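PDB 3RNR: stage II sporulation E family protein from Thermanaerovibrio acidaminovorans, which is of unknown function but belongs to the PP2C phosphatase family, and so may remove phosphate groups from phosphoserine or phosphothreonine proteins. Local coordinates for residues D48-A53 with S135-E140. Sequence-based numbering, arbitrary orientation.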
loop_
_atom_site.group_PDB
_atom_site.type_symbol
_atom_site.label_atom_id
_atom_site.label_comp_id
_atom_site.label_asym_id
_atom_site.label_seq_id
_atom_site.Cartn_x
_atom_site.Cartn_y
_atom_site.Cartn_z
ATOM N N ASP B 48 -5.144 -9.764 -12.317
ATOM C CA ASP B 48 -6.465 -9.465 -11.785
ATOM C C ASP B 48 -6.541 -8.032 -11.264
ATOM O O ASP B 48 -7.568 -7.361 -11.392
ATOM C CB ASP B 48 -6.823 -10.425 -10.652
ATOM C CG ASP B 48 -7.089 -11.834 -11.149
ATOM O OD1 ASP B 48 -7.494 -12.002 -12.316
ATOM O OD2 ASP B 48 -6.887 -12.771 -10.364
ATOM N N ALA B 49 -5.457 -7.573 -10.653
ATOM C CA ALA B 49 -5.428 -6.209 -10.121
ATOM C C ALA B 49 -5.514 -5.197 -11.270
ATOM O O ALA B 49 -6.238 -4.204 -11.185
ATOM C CB ALA B 49 -4.166 -5.988 -9.278
ATOM N N VAL B 50 -4.780 -5.450 -12.345
ATOM C CA VAL B 50 -4.872 -4.605 -13.535
ATOM C C VAL B 50 -6.287 -4.615 -14.125
ATOM O O VAL B 50 -6.835 -3.573 -14.451
ATOM C CB VAL B 50 -3.855 -5.038 -14.626
ATOM C CG1 VAL B 50 -4.226 -4.420 -15.989
ATOM C CG2 VAL B 50 -2.449 -4.613 -14.218
ATOM N N LEU B 51 -6.888 -5.791 -14.227
ATOM C CA LEU B 51 -8.231 -5.895 -14.792
ATOM C C LEU B 51 -9.263 -5.177 -13.921
ATOM O O LEU B 51 -10.186 -4.554 -14.439
ATOM C CB LEU B 51 -8.621 -7.365 -15.007
ATOM C CG LEU B 51 -7.767 -8.089 -16.059
ATOM C CD1 LEU B 51 -8.132 -9.583 -16.131
ATOM C CD2 LEU B 51 -7.915 -7.435 -17.441
ATOM N N ALA B 52 -9.109 -5.251 -12.602
ATOM C CA ALA B 52 -9.999 -4.494 -11.717
ATOM C C ALA B 52 -9.794 -2.971 -11.850
ATOM O O ALA B 52 -10.764 -2.197 -11.892
ATOM C CB ALA B 52 -9.849 -4.955 -10.252
ATOM N N ALA B 53 -8.540 -2.541 -11.909
ATOM C CA ALA B 53 -8.230 -1.131 -12.162
ATOM C C ALA B 53 -8.881 -0.651 -13.460
ATOM O O ALA B 53 -9.481 0.423 -13.512
ATOM C CB ALA B 53 -6.705 -0.911 -12.212
ATOM N N SER B 135 -1.562 1.748 -24.818
ATOM C CA SER B 135 -2.397 0.982 -23.898
ATOM C C SER B 135 -2.338 1.649 -22.529
ATOM O O SER B 135 -1.259 1.978 -22.067
ATOM C CB SER B 135 -1.929 -0.475 -23.824
ATOM O OG SER B 135 -2.893 -1.266 -23.138
ATOM N N PHE B 136 -3.490 1.879 -21.901
ATOM C CA PHE B 136 -3.527 2.544 -20.596
ATOM C C PHE B 136 -4.793 2.120 -19.875
ATOM O O PHE B 136 -5.737 1.632 -20.505
ATOM C CB PHE B 136 -3.463 4.086 -20.731
ATOM C CG PHE B 136 -4.621 4.687 -21.499
ATOM C CD1 PHE B 136 -5.782 5.077 -20.840
ATOM C CD2 PHE B 136 -4.541 4.874 -22.878
ATOM C CE1 PHE B 136 -6.866 5.642 -21.547
ATOM C CE2 PHE B 136 -5.617 5.438 -23.601
ATOM C CZ PHE B 136 -6.777 5.817 -22.927
ATOM N N ILE B 137 -4.806 2.301 -18.556
ATOM C CA ILE B 137 -5.955 1.939 -17.753
ATOM C C ILE B 137 -7.003 3.006 -18.000
ATOM O O ILE B 137 -6.768 4.195 -17.741
ATOM C CB ILE B 137 -5.607 1.904 -16.237
ATOM C CG1 ILE B 137 -4.400 0.992 -15.975
ATOM C CG2 ILE B 137 -6.814 1.450 -15.419
ATOM C CD1 ILE B 137 -4.659 -0.483 -16.380
ATOM N N GLY B 138 -8.171 2.573 -18.468
ATOM C CA GLY B 138 -9.213 3.483 -18.910
ATOM C C GLY B 138 -9.390 3.523 -20.419
ATOM O O GLY B 138 -10.289 4.199 -20.939
ATOM N N ILE B 139 -8.556 2.789 -21.142
ATOM C CA ILE B 139 -8.693 2.759 -22.600
ATOM C C ILE B 139 -10.020 2.068 -22.949
ATOM O O ILE B 139 -10.488 1.210 -22.206
ATOM C CB ILE B 139 -7.492 2.037 -23.251
ATOM C CG1 ILE B 139 -7.462 2.276 -24.767
ATOM C CG2 ILE B 139 -7.511 0.555 -22.891
ATOM C CD1 ILE B 139 -6.167 1.784 -25.439
ATOM N N GLU B 140 -10.640 2.437 -24.065
ATOM C CA GLU B 140 -11.986 1.928 -24.340
ATOM C C GLU B 140 -12.087 0.397 -24.283
ATOM O O GLU B 140 -13.039 -0.155 -23.739
ATOM C CB GLU B 140 -12.515 2.467 -25.676
ATOM C CG GLU B 140 -13.866 1.906 -26.055
ATOM C CD GLU B 140 -14.358 2.426 -27.391
ATOM O OE1 GLU B 140 -15.068 1.675 -28.093
ATOM O OE2 GLU B 140 -14.038 3.584 -27.737
#
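I137 is the one residue of the loop 135-140 that reaches helix segment 48-53, and it meets V50 and A53, one helical turn apart, with a different branch for each. Its CD1 methyl comes up to CG1 of V50 at 4.0 Å, the two side chains lying obliquely to one another. V50 holds CG1 anti to its backbone N (chi1 164°), which directs it to the loop. The branch methyl CG2 of I137 instead rests against the end of the segment, 4.0 Å from CB of A53 and 3.4 Å from the carbonyl O of A53. In I137, chi1 (-54°) sets the two branches apart, and chi2 (-62°) turns CD1 to V50. M74 of strand 72-80 touches all three side chains, and V91 of strand 85-91 touches V50 and I137, placing them in the core between helix 46-63 and the antiparallel sheet. A type II beta turn from F136 to I139 carries I137, and Q54, next along the helix, accepts from G138 N with OE1 and donates from NE2 to I139 O. The direct contact is thus purely van der Waals and buried, while Q54 supplies polar attachment of the loop to this helix, with a weaker link from H58 to E140 O.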